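Local coordinates for protein esterase (Rhizomucor miehei, PDB 4WY5) that acts as an esterase of the alpha/beta hydrolase fold, probably a carboxylesterase that splits esters into a carboxylic acid and an alcohol, at residues 6-11 and 289-294; 46-51 and 99-104; 64-69 and 116-121; 104-109 and 306-311. All coordinates share one frame; numbering follows the deposited sequence.

Contacts 3 and 4 are buried in the fold, contacts 1 and 2 at its surface. Contact 3 is sheet chemistry, with backbone hydrogen bonds between antiparallel strands. Contact 4 joins two helices through aliphatic side chains, without hydrogen bonds between them. Helix 100-110 serves contacts 2 and 4, which share Arg104 and touch through Pro49 and Asp105; the strand that follows it enters contact 3. Contacts 1 and 2 each join a loop to the start of a helix by one direct hydrogen bond, backbone to backbone in contact 1 and from a lysine side chain in contact 2, with apolar packing beside it. Contact 1 meets contact 4 where Phe294 packs on Thr307, and both reach the second subunit.

Contact 1. Residues 6-11 and 289-294; sequences PPIHPV and GAVHGF
Gly289 offers its carbonyl oxygen to the backbone of His9, and round this bond Ile8 and Val291 close against each other. His9 N lies 3.1 Å from Gly289 O, in the carbonyl plane and on a lone pair, with a nearly straight N-H...O angle of 161°. A weaker donor from the preceding residue joins it: Ile8 CA is 3.5 Å from Gly289 O in a CA-H...O contact. The positive phi of Gly289 (87°) suits a glycine, and the chain turns a corner there. Gly289 has no side chain, and its CA lies 3.7 Å from Pro7 O, so the two backbones meet directly.

This corner follows strand 282-287, the last of the central sheet, and begins the loop that in alpha/beta hydrolases carries the catalytic histidine. The arrangement is consistent with such a role for His292, which is hydrogen-bonded through ND1 to Asp262 and through NE2 to Ser161. His292 lies in a type II beta turn from Val291 to Phe294.

Just before His292, Val291 presents CG1 to the Ile8 side chain, which crosses it at about a right angle. Ile8 CG2 is anti to the carbonyl carbon and comes 3.8 Å from Val291 CG1, while Ile8 CD1 touches the same methyl at 4.2 Å. Helix 10-19 starts after His9, its N-cap residue: Val11 N donates to His9 ND1 over 3.1 Å, close to the ring plane, and Pro10 CD rests over one face of the imidazole, toward its rim. At the other end of the segment, Pro6 and Pro7 pack on Gln273 of the second subunit.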
# COMPACT_ATOMS: atom_id res chain seq x y z
N PRO A 6 -12.72 -10.73 10.54
CA PRO A 6 -13.19 -9.83 9.47
C PRO A 6 -13.56 -10.54 8.17
O PRO A 6 -13.13 -11.68 7.94
CB PRO A 6 -12.00 -8.88 9.25
CG PRO A 6 -10.80 -9.64 9.73
CD PRO A 6 -11.32 -10.43 10.92
N PRO A 7 -14.36 -9.88 7.31
CA PRO A 7 -14.67 -10.37 5.96
C PRO A 7 -13.43 -10.56 5.05
O PRO A 7 -12.44 -9.81 5.15
CB PRO A 7 -15.59 -9.26 5.38
CG PRO A 7 -16.15 -8.54 6.57
CD PRO A 7 -15.10 -8.64 7.66
N ILE A 8 -13.51 -11.56 4.17
CA ILE A 8 -12.53 -11.73 3.11
C ILE A 8 -13.25 -11.61 1.75
O ILE A 8 -14.46 -11.82 1.67
CB ILE A 8 -11.80 -13.10 3.20
CG1 ILE A 8 -12.79 -14.26 3.09
CG2 ILE A 8 -11.00 -13.21 4.49
CD1 ILE A 8 -12.15 -15.65 3.04
N HIS A 9 -12.50 -11.29 0.69
CA HIS A 9 -13.09 -11.17 -0.65
C HIS A 9 -13.69 -12.52 -1.10
O HIS A 9 -13.11 -13.59 -0.88
CB HIS A 9 -12.02 -10.69 -1.64
CG HIS A 9 -12.58 -10.24 -2.96
ND1 HIS A 9 -13.06 -11.13 -3.90
CD2 HIS A 9 -12.70 -9.00 -3.51
CE1 HIS A 9 -13.46 -10.45 -4.97
NE2 HIS A 9 -13.27 -9.16 -4.76
N PRO A 10 -14.89 -12.46 -1.71
CA PRO A 10 -15.61 -13.66 -2.19
C PRO A 10 -14.75 -14.62 -3.00
O PRO A 10 -14.94 -15.83 -2.88
CB PRO A 10 -16.72 -13.07 -3.06
CG PRO A 10 -17.00 -11.73 -2.45
CD PRO A 10 -15.68 -11.23 -1.88
N VAL A 11 -13.81 -14.12 -3.81
CA VAL A 11 -12.92 -14.99 -4.57
C VAL A 11 -12.07 -15.88 -3.65
O VAL A 11 -11.85 -17.05 -3.96
CB VAL A 11 -12.00 -14.18 -5.51
CG1 VAL A 11 -10.77 -14.98 -5.92
CG2 VAL A 11 -12.77 -13.71 -6.74
N GLY A 289 -8.91 -7.55 3.73
CA GLY A 289 -9.74 -8.48 2.97
C GLY A 289 -9.01 -9.67 2.35
O GLY A 289 -9.64 -10.49 1.67
N ALA A 290 -7.69 -9.75 2.54
CA ALA A 290 -6.90 -10.77 1.85
C ALA A 290 -6.47 -11.93 2.75
O ALA A 290 -6.44 -11.80 3.98
CB ALA A 290 -5.66 -10.14 1.21
N VAL A 291 -6.13 -13.05 2.12
CA VAL A 291 -5.69 -14.24 2.83
C VAL A 291 -4.27 -14.55 2.35
O VAL A 291 -3.81 -13.98 1.36
CB VAL A 291 -6.61 -15.44 2.56
CG1 VAL A 291 -8.03 -15.15 3.03
CG2 VAL A 291 -6.63 -15.76 1.08
N HIS A 292 -3.59 -15.47 3.04
CA HIS A 292 -2.24 -15.89 2.65
C HIS A 292 -2.17 -16.43 1.21
O HIS A 292 -3.08 -17.12 0.75
CB HIS A 292 -1.71 -16.94 3.63
CG HIS A 292 -0.28 -17.31 3.41
ND1 HIS A 292 0.77 -16.56 3.90
CD2 HIS A 292 0.28 -18.35 2.74
CE1 HIS A 292 1.91 -17.12 3.54
NE2 HIS A 292 1.65 -18.20 2.85
N GLY A 293 -1.09 -16.10 0.50
CA GLY A 293 -0.82 -16.60 -0.85
C GLY A 293 -1.53 -15.92 -2.02
O GLY A 293 -1.41 -16.39 -3.17
N PHE A 294 -2.18 -14.77 -1.78
CA PHE A 294 -3.14 -14.25 -2.77
C PHE A 294 -2.51 -13.83 -4.09
O PHE A 294 -3.20 -13.73 -5.09
CB PHE A 294 -3.96 -13.09 -2.18
CG PHE A 294 -3.17 -11.81 -1.92
CD1 PHE A 294 -3.10 -10.80 -2.88
CD2 PHE A 294 -2.56 -11.60 -0.68
CE1 PHE A 294 -2.39 -9.59 -2.62
CE2 PHE A 294 -1.85 -10.42 -0.40
CZ PHE A 294 -1.76 -9.41 -1.37

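Contact 2. Residues 46-51 and 99-104; sequences IKLPEV and HIKPVR. With SO4 (sulfate ion), chain D.
The N-terminal turn of helix 100-110, with His99 at its N-cap position, is where Lys101 and Arg104 receive the irregular segment 46-51 that leads into strand 52-60. Lys101 NZ donates to Lys47 O over 2.9 Å, tilted 21° from the carbonyl plane. A bend at chi2 (67°) turns CD of this lysine aside, and the aliphatic part of the chain packs on the loop: Leu48 CD2 lies 3.8 Å from Lys101 CD, and Ile46 CD1 touches Lys101 CB. The other branch of Leu48 meets the residue before Lys101, CD1 lying 3.8 Å from Ile100 CD1 with the two side chains at about a right angle.

Arg104 has the largest area buried by the contact. Its chain is extended from CG to NE and runs past Val51, whose CG2 is 3.9 Å from Arg104 CG, while Pro49 CG rests against the Arg104 carbonyl. Ile100 CD1 sits over the centre of one guanidinium face, 3.6 Å above its plane. The charged end is gripped mainly from outside these segments, by a salt bridge from NH2 to Glu53. A water accepts a weak bond from Arg104 NH1 and donates to Pro49 O. A sulfate ion, probably from the crystallisation liquor, lies at the guanidinium edge and takes only a weak bond from NH2, its O4 being 3.4 Å from Arg104 NH2. The loop thus lies across a helix that links the parallel neighbouring strands 80-86 and 113-117, the beta-alpha-beta crossover on which the alpha/beta hydrolase fold is built.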
# COMPACT_ATOMS: atom_id res chain seq x y z
N ILE A 46 -6.21 -17.85 -17.95
CA ILE A 46 -6.17 -16.40 -17.66
C ILE A 46 -5.38 -15.62 -18.71
O ILE A 46 -4.58 -16.19 -19.45
CB ILE A 46 -5.55 -16.11 -16.29
CG1 ILE A 46 -4.69 -17.30 -15.84
CG2 ILE A 46 -6.64 -15.80 -15.27
CD1 ILE A 46 -3.67 -16.97 -14.76
N LYS A 47 -5.59 -14.30 -18.77
CA LYS A 47 -4.89 -13.49 -19.76
C LYS A 47 -3.43 -13.30 -19.36
O LYS A 47 -3.15 -12.98 -18.20
CB LYS A 47 -5.56 -12.12 -19.96
CG LYS A 47 -5.05 -11.34 -21.20
CD LYS A 47 -6.03 -10.24 -21.66
CE LYS A 47 -6.02 -9.02 -20.73
NZ LYS A 47 -7.21 -8.12 -20.89
N LEU A 48 -2.50 -13.52 -20.29
CA LEU A 48 -1.08 -13.32 -20.00
C LEU A 48 -0.49 -12.42 -21.09
O LEU A 48 -0.81 -12.56 -22.27
CB LEU A 48 -0.34 -14.67 -19.93
CG LEU A 48 -0.78 -15.74 -18.91
CD1 LEU A 48 -0.14 -17.11 -19.25
CD2 LEU A 48 -0.43 -15.34 -17.48
N PRO A 49 0.40 -11.48 -20.69
CA PRO A 49 1.06 -10.61 -21.67
C PRO A 49 2.21 -11.30 -22.40
O PRO A 49 2.91 -12.14 -21.81
CB PRO A 49 1.58 -9.45 -20.81
CG PRO A 49 1.80 -10.06 -19.45
CD PRO A 49 0.73 -11.12 -19.30
N GLU A 50 2.44 -10.94 -23.66
CA GLU A 50 3.47 -11.61 -24.44
C GLU A 50 4.85 -11.30 -23.85
O GLU A 50 5.06 -10.23 -23.27
CB GLU A 50 3.39 -11.24 -25.94
CG GLU A 50 3.70 -9.78 -26.31
CD GLU A 50 4.08 -9.55 -27.81
OE1 GLU A 50 4.58 -10.48 -28.49
OE2 GLU A 50 3.88 -8.42 -28.31
N VAL A 51 5.76 -12.26 -23.94
CA VAL A 51 7.08 -12.14 -23.32
C VAL A 51 8.13 -12.94 -24.13
O VAL A 51 7.76 -13.82 -24.92
CB VAL A 51 7.06 -12.69 -21.84
CG1 VAL A 51 8.39 -12.61 -21.26
CG2 VAL A 51 6.11 -11.90 -20.92
N HIS A 99 3.82 -19.86 -10.93
CA HIS A 99 3.91 -18.43 -10.65
C HIS A 99 3.92 -17.58 -11.93
O HIS A 99 4.38 -16.42 -11.91
CB HIS A 99 5.15 -18.14 -9.81
CG HIS A 99 4.99 -18.51 -8.36
ND1 HIS A 99 4.90 -19.81 -7.94
CD2 HIS A 99 4.89 -17.73 -7.25
CE1 HIS A 99 4.75 -19.83 -6.62
NE2 HIS A 99 4.74 -18.59 -6.18
N ILE A 100 3.38 -18.12 -13.01
CA ILE A 100 3.54 -17.51 -14.31
C ILE A 100 2.83 -16.15 -14.42
O ILE A 100 3.27 -15.27 -15.17
CB ILE A 100 3.06 -18.48 -15.44
CG1 ILE A 100 3.50 -17.96 -16.82
CG2 ILE A 100 1.54 -18.69 -15.41
CD1 ILE A 100 3.06 -18.83 -17.98
N LYS A 101 1.74 -15.95 -13.68
CA LYS A 101 0.98 -14.70 -13.80
C LYS A 101 1.69 -13.50 -13.11
O LYS A 101 1.92 -12.47 -13.77
CB LYS A 101 -0.46 -14.90 -13.27
CG LYS A 101 -1.31 -13.64 -13.21
CD LYS A 101 -1.62 -13.11 -14.60
CE LYS A 101 -2.62 -11.93 -14.57
NZ LYS A 101 -2.75 -11.29 -15.92
N PRO A 102 2.07 -13.60 -11.81
CA PRO A 102 2.79 -12.43 -11.26
C PRO A 102 4.17 -12.15 -11.89
O PRO A 102 4.55 -10.98 -11.96
CB PRO A 102 2.96 -12.78 -9.77
CG PRO A 102 2.82 -14.28 -9.70
CD PRO A 102 1.83 -14.64 -10.79
N VAL A 103 4.89 -13.18 -12.34
CA VAL A 103 6.20 -12.98 -12.96
C VAL A 103 6.09 -12.22 -14.29
O VAL A 103 6.83 -11.25 -14.55
CB VAL A 103 6.92 -14.32 -13.21
CG1 VAL A 103 8.11 -14.14 -14.14
CG2 VAL A 103 7.35 -14.93 -11.89
N ARG A 104 5.16 -12.65 -15.13
CA ARG A 104 4.98 -12.00 -16.42
C ARG A 104 4.40 -10.58 -16.29
O ARG A 104 4.81 -9.68 -17.03
CB ARG A 104 4.12 -12.89 -17.34
CG ARG A 104 4.95 -14.07 -17.89
CD ARG A 104 4.29 -14.90 -19.00
NE ARG A 104 5.15 -16.05 -19.30
CZ ARG A 104 4.97 -16.90 -20.32
NH1 ARG A 104 3.97 -16.74 -21.16
NH2 ARG A 104 5.82 -17.91 -20.48
S SO4 D . 4.83 -20.42 -23.41
O1 SO4 D . 4.87 -21.60 -24.27
O2 SO4 D . 5.99 -19.56 -23.68
O3 SO4 D . 3.60 -19.65 -23.66
O4 SO4 D . 4.88 -20.84 -22.01
O HOH W 1 2.41 -15.22 -22.49

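Contact 3. Residues 64-69 and 116-121; sequences TLKLTI and FVDYSL
Thr68 O accepts the backbone N-H of Phe116 at 2.7 Å from Phe116 N, and the return bond from Thr68 N to Phe116 O measures 2.9 Å. Both donors lie in the carbonyl planes, and together they make the antiparallel hydrogen-bonded pair that fastens strand 63-71 to strand 113-117. In this alpha/beta hydrolase the junction is where the antiparallel strands 52-60 and 63-71 join the otherwise parallel central sheet. Asp118 N continues the bonding with Lys66 O at a longer 3.3 Å; Asp118 is also the centre of an inverse gamma turn.

Leu67 and Val117 form the non-hydrogen-bonded pair. Their side chains lie side by side and point the same way, Leu67 CD2 being 4.1 Å from Val117 CG2; helix 129-143 lies on this face, its Trp140 against Leu67. The other face carries Thr68 and Phe116, which touch through their CB atoms at 4.0 Å. Phe116 CG is anti to the backbone N (chi1 -171°), and the ring leads away from Thr68 to meet His87, the two ring planes almost parallel. Thr68 OG1 is satisfied by Asp55 of strand 52-60.

At the exposed end, Lys66 and Asp118 also run side by side. A bend at chi3 (-36°) turns CE of the lysine, and its NZ ends 3.7 Å from Asp118 OD2, a long salt bridge.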
# COMPACT_ATOMS: atom_id res chain seq x y z
N THR A 64 25.82 -25.85 -9.35
CA THR A 64 25.18 -25.85 -10.66
C THR A 64 23.74 -25.38 -10.51
O THR A 64 23.01 -25.84 -9.63
CB THR A 64 25.23 -27.25 -11.34
OG1 THR A 64 24.50 -28.21 -10.55
CG2 THR A 64 26.69 -27.73 -11.48
N LEU A 65 23.35 -24.42 -11.34
CA LEU A 65 22.07 -23.74 -11.22
C LEU A 65 21.22 -23.88 -12.47
O LEU A 65 21.74 -24.05 -13.58
CB LEU A 65 22.29 -22.25 -10.94
CG LEU A 65 23.22 -21.87 -9.80
CD1 LEU A 65 23.53 -20.39 -9.88
CD2 LEU A 65 22.56 -22.19 -8.47
N LYS A 66 19.91 -23.81 -12.29
CA LYS A 66 18.98 -23.68 -13.40
C LYS A 66 18.23 -22.35 -13.28
O LYS A 66 17.66 -22.05 -12.23
CB LYS A 66 18.00 -24.86 -13.45
CG LYS A 66 17.24 -24.98 -14.78
CD LYS A 66 16.22 -26.09 -14.69
CE LYS A 66 16.78 -27.23 -13.85
NZ LYS A 66 15.73 -28.19 -13.39
N LEU A 67 18.22 -21.57 -14.37
CA LEU A 67 17.63 -20.24 -14.36
C LEU A 67 16.63 -20.05 -15.51
O LEU A 67 16.74 -20.69 -16.56
CB LEU A 67 18.72 -19.16 -14.48
CG LEU A 67 19.89 -19.17 -13.50
CD1 LEU A 67 20.85 -18.05 -13.81
CD2 LEU A 67 19.42 -19.10 -12.07
N THR A 68 15.64 -19.19 -15.29
CA THR A 68 14.77 -18.77 -16.38
C THR A 68 14.87 -17.26 -16.50
O THR A 68 14.77 -16.54 -15.51
CB THR A 68 13.30 -19.23 -16.15
OG1 THR A 68 13.24 -20.67 -16.20
CG2 THR A 68 12.37 -18.69 -17.23
N ILE A 69 15.11 -16.78 -17.72
CA ILE A 69 15.32 -15.36 -17.97
C ILE A 69 14.16 -14.81 -18.80
O ILE A 69 13.89 -15.29 -19.89
CB ILE A 69 16.66 -15.10 -18.70
CG1 ILE A 69 17.84 -15.45 -17.78
CG2 ILE A 69 16.78 -13.63 -19.07
CD1 ILE A 69 18.57 -16.69 -18.16
N PHE A 116 14.42 -15.83 -12.90
CA PHE A 116 13.70 -16.76 -12.04
C PHE A 116 14.63 -17.89 -11.60
O PHE A 116 15.09 -18.68 -12.44
CB PHE A 116 12.48 -17.32 -12.78
CG PHE A 116 11.54 -18.13 -11.91
CD1 PHE A 116 11.74 -19.50 -11.73
CD2 PHE A 116 10.44 -17.53 -11.30
CE1 PHE A 116 10.87 -20.26 -10.93
CE2 PHE A 116 9.56 -18.28 -10.49
CZ PHE A 116 9.78 -19.65 -10.31
N VAL A 117 14.90 -17.99 -10.30
CA VAL A 117 15.83 -19.00 -9.78
C VAL A 117 15.11 -20.26 -9.33
O VAL A 117 14.39 -20.26 -8.33
CB VAL A 117 16.65 -18.47 -8.60
CG1 VAL A 117 17.61 -19.54 -8.11
CG2 VAL A 117 17.42 -17.22 -9.02
N ASP A 118 15.32 -21.35 -10.07
CA ASP A 118 14.67 -22.63 -9.80
C ASP A 118 15.49 -23.39 -8.74
O ASP A 118 16.25 -24.32 -9.04
CB ASP A 118 14.53 -23.44 -11.10
CG ASP A 118 13.68 -24.71 -10.93
OD1 ASP A 118 13.00 -24.89 -9.88
OD2 ASP A 118 13.67 -25.53 -11.87
N TYR A 119 15.33 -22.97 -7.48
CA TYR A 119 16.16 -23.45 -6.39
C TYR A 119 15.77 -24.88 -5.98
O TYR A 119 14.72 -25.39 -6.38
CB TYR A 119 16.07 -22.49 -5.18
CG TYR A 119 14.68 -22.27 -4.59
CD1 TYR A 119 14.22 -23.08 -3.56
CD2 TYR A 119 13.85 -21.24 -5.03
CE1 TYR A 119 12.96 -22.89 -2.99
CE2 TYR A 119 12.60 -21.04 -4.49
CZ TYR A 119 12.16 -21.87 -3.46
OH TYR A 119 10.92 -21.69 -2.88
N SER A 120 16.63 -25.53 -5.21
CA SER A 120 16.38 -26.91 -4.80
C SER A 120 15.28 -26.97 -3.74
O SER A 120 15.36 -26.27 -2.72
CB SER A 120 17.67 -27.57 -4.28
OG SER A 120 18.71 -27.55 -5.26
N LEU A 121 14.26 -27.79 -3.97
CA LEU A 121 13.11 -27.89 -3.05
C LEU A 121 13.31 -28.88 -1.90
O LEU A 121 14.10 -29.82 -2.01
CB LEU A 121 11.84 -28.28 -3.82
CG LEU A 121 11.39 -27.42 -5.01
CD1 LEU A 121 10.24 -28.10 -5.77
CD2 LEU A 121 10.98 -26.04 -4.56

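Contact 4. Residues 104-109 and 306-311; sequences RDLTVK and FTINTI. With SO4 (sulfate ion), chain D.
Asp105 begins the contact lightly, its CB 4.4 Å from Ile308 CG2, while its carboxylate is engaged beside the segment: OD2 is hydrogen-bonded to Tyr304 OH, earlier on helix 302-319. Leu106 follows with a closer fit. Its CG is anti to the carbonyl carbon (chi1 -65°), and its CD2 methyl touches both isoleucines of the facing helix, lying 4.0 Å from Ile308 CD1 and 4.0 Å from Ile311 CG2. One turn beyond Asp105, Lys109 contributes methylene carbon: its CD passes 3.8 Å from Ile308 CG2, the two side chains crossing at about a right angle. Ile308 is met by three residues, through CG2 on the Asp105 and Lys109 side and through CD1 on the Leu106 side.

The helix segments approach to 10.2 Å between axes, and their N-to-C directions differ by 39°. No hydrogen bond joins them. On helix 302-319, Thr310 OG1 donates to Phe306 O at 2.7 Å from above the carbonyl plane and lies over the centre of the Phe306 ring; Thr310 N gives the same oxygen a second bond. Asn309 ND2 is hydrogen-bonded to Asp317 of the second subunit, and Thr310 packs on Thr310 of that chain.

Both helices belong to the layer flanking the central sheet of the alpha/beta hydrolase fold: Thr307, Thr310 and Ile311 rest on Phe257 of strand 254-259, and Leu106 and Lys109 pack on Val312 of helix 302-319.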
# COMPACT_ATOMS: atom_id res chain seq x y z
N ARG A 104 5.16 -12.65 -15.13
CA ARG A 104 4.98 -12.00 -16.42
C ARG A 104 4.40 -10.58 -16.29
O ARG A 104 4.81 -9.68 -17.03
CB ARG A 104 4.12 -12.89 -17.34
CG ARG A 104 4.95 -14.07 -17.89
CD ARG A 104 4.29 -14.90 -19.00
NE ARG A 104 5.15 -16.05 -19.30
CZ ARG A 104 4.97 -16.90 -20.32
NH1 ARG A 104 3.97 -16.74 -21.16
NH2 ARG A 104 5.82 -17.91 -20.48
N ASP A 105 3.52 -10.37 -15.31
CA ASP A 105 2.98 -9.03 -14.99
C ASP A 105 4.07 -8.02 -14.52
O ASP A 105 4.16 -6.90 -15.02
CB ASP A 105 1.88 -9.11 -13.90
CG ASP A 105 0.54 -9.59 -14.47
OD1 ASP A 105 0.42 -9.73 -15.71
OD2 ASP A 105 -0.42 -9.78 -13.68
N LEU A 106 4.86 -8.41 -13.53
CA LEU A 106 5.96 -7.56 -13.04
C LEU A 106 6.97 -7.21 -14.15
O LEU A 106 7.44 -6.08 -14.24
CB LEU A 106 6.68 -8.24 -11.88
CG LEU A 106 5.81 -8.43 -10.62
CD1 LEU A 106 6.49 -9.30 -9.57
CD2 LEU A 106 5.43 -7.07 -10.03
N THR A 107 7.29 -8.20 -14.98
CA THR A 107 8.30 -8.03 -16.02
C THR A 107 7.91 -6.96 -17.04
O THR A 107 8.68 -6.03 -17.28
CB THR A 107 8.58 -9.38 -16.75
OG1 THR A 107 9.17 -10.30 -15.82
CG2 THR A 107 9.51 -9.18 -17.95
N VAL A 108 6.72 -7.05 -17.64
CA VAL A 108 6.35 -6.06 -18.66
C VAL A 108 5.92 -4.70 -18.07
O VAL A 108 6.17 -3.67 -18.70
CB VAL A 108 5.25 -6.60 -19.63
CG1 VAL A 108 5.51 -8.06 -19.95
CG2 VAL A 108 3.85 -6.44 -19.05
N LYS A 109 5.28 -4.67 -16.89
CA LYS A 109 4.84 -3.40 -16.28
C LYS A 109 6.00 -2.59 -15.71
O LYS A 109 5.98 -1.36 -15.75
CB LYS A 109 3.81 -3.64 -15.16
CG LYS A 109 2.47 -4.18 -15.64
CD LYS A 109 1.53 -4.51 -14.49
CE LYS A 109 0.24 -5.14 -15.00
NZ LYS A 109 -0.59 -4.24 -15.87
N PHE A 306 -3.87 -3.83 -6.88
CA PHE A 306 -3.17 -2.86 -6.03
C PHE A 306 -1.73 -3.33 -5.77
O PHE A 306 -0.79 -2.57 -5.91
CB PHE A 306 -3.93 -2.66 -4.70
CG PHE A 306 -3.12 -1.97 -3.62
CD1 PHE A 306 -3.08 -0.57 -3.52
CD2 PHE A 306 -2.40 -2.71 -2.69
CE1 PHE A 306 -2.33 0.07 -2.52
CE2 PHE A 306 -1.65 -2.09 -1.69
CZ PHE A 306 -1.61 -0.69 -1.61
N THR A 307 -1.57 -4.60 -5.43
CA THR A 307 -0.27 -5.07 -4.97
C THR A 307 0.73 -5.10 -6.13
O THR A 307 1.87 -4.67 -5.97
CB THR A 307 -0.37 -6.46 -4.31
OG1 THR A 307 -1.33 -6.39 -3.24
CG2 THR A 307 0.98 -6.88 -3.75
N ILE A 308 0.28 -5.55 -7.30
CA ILE A 308 1.16 -5.51 -8.49
C ILE A 308 1.57 -4.06 -8.84
O ILE A 308 2.76 -3.76 -8.92
CB ILE A 308 0.49 -6.16 -9.72
CG1 ILE A 308 0.39 -7.68 -9.53
CG2 ILE A 308 1.30 -5.87 -10.98
CD1 ILE A 308 1.75 -8.38 -9.37
N ASN A 309 0.60 -3.16 -8.98
CA ASN A 309 0.92 -1.76 -9.31
C ASN A 309 1.82 -1.07 -8.29
O ASN A 309 2.68 -0.26 -8.65
CB ASN A 309 -0.37 -0.93 -9.46
CG ASN A 309 -1.17 -1.31 -10.69
OD1 ASN A 309 -0.70 -2.05 -11.56
ND2 ASN A 309 -2.39 -0.76 -10.81
N THR A 310 1.63 -1.39 -7.01
CA THR A 310 2.36 -0.73 -5.93
C THR A 310 3.84 -1.19 -5.88
O THR A 310 4.74 -0.39 -5.65
CB THR A 310 1.65 -1.00 -4.57
OG1 THR A 310 0.32 -0.46 -4.62
CG2 THR A 310 2.41 -0.35 -3.42
N ILE A 311 4.06 -2.49 -6.08
CA ILE A 311 5.41 -3.02 -6.26
C ILE A 311 6.11 -2.38 -7.48
O ILE A 311 7.26 -1.94 -7.39
CB ILE A 311 5.41 -4.56 -6.46
CG1 ILE A 311 4.94 -5.29 -5.20
CG2 ILE A 311 6.80 -5.07 -6.86
CD1 ILE A 311 4.83 -6.81 -5.39
S SO4 D . 4.83 -20.42 -23.41
O1 SO4 D . 4.87 -21.60 -24.27
O2 SO4 D . 5.99 -19.56 -23.68
O3 SO4 D . 3.60 -19.65 -23.66
O4 SO4 D . 4.88 -20.84 -22.01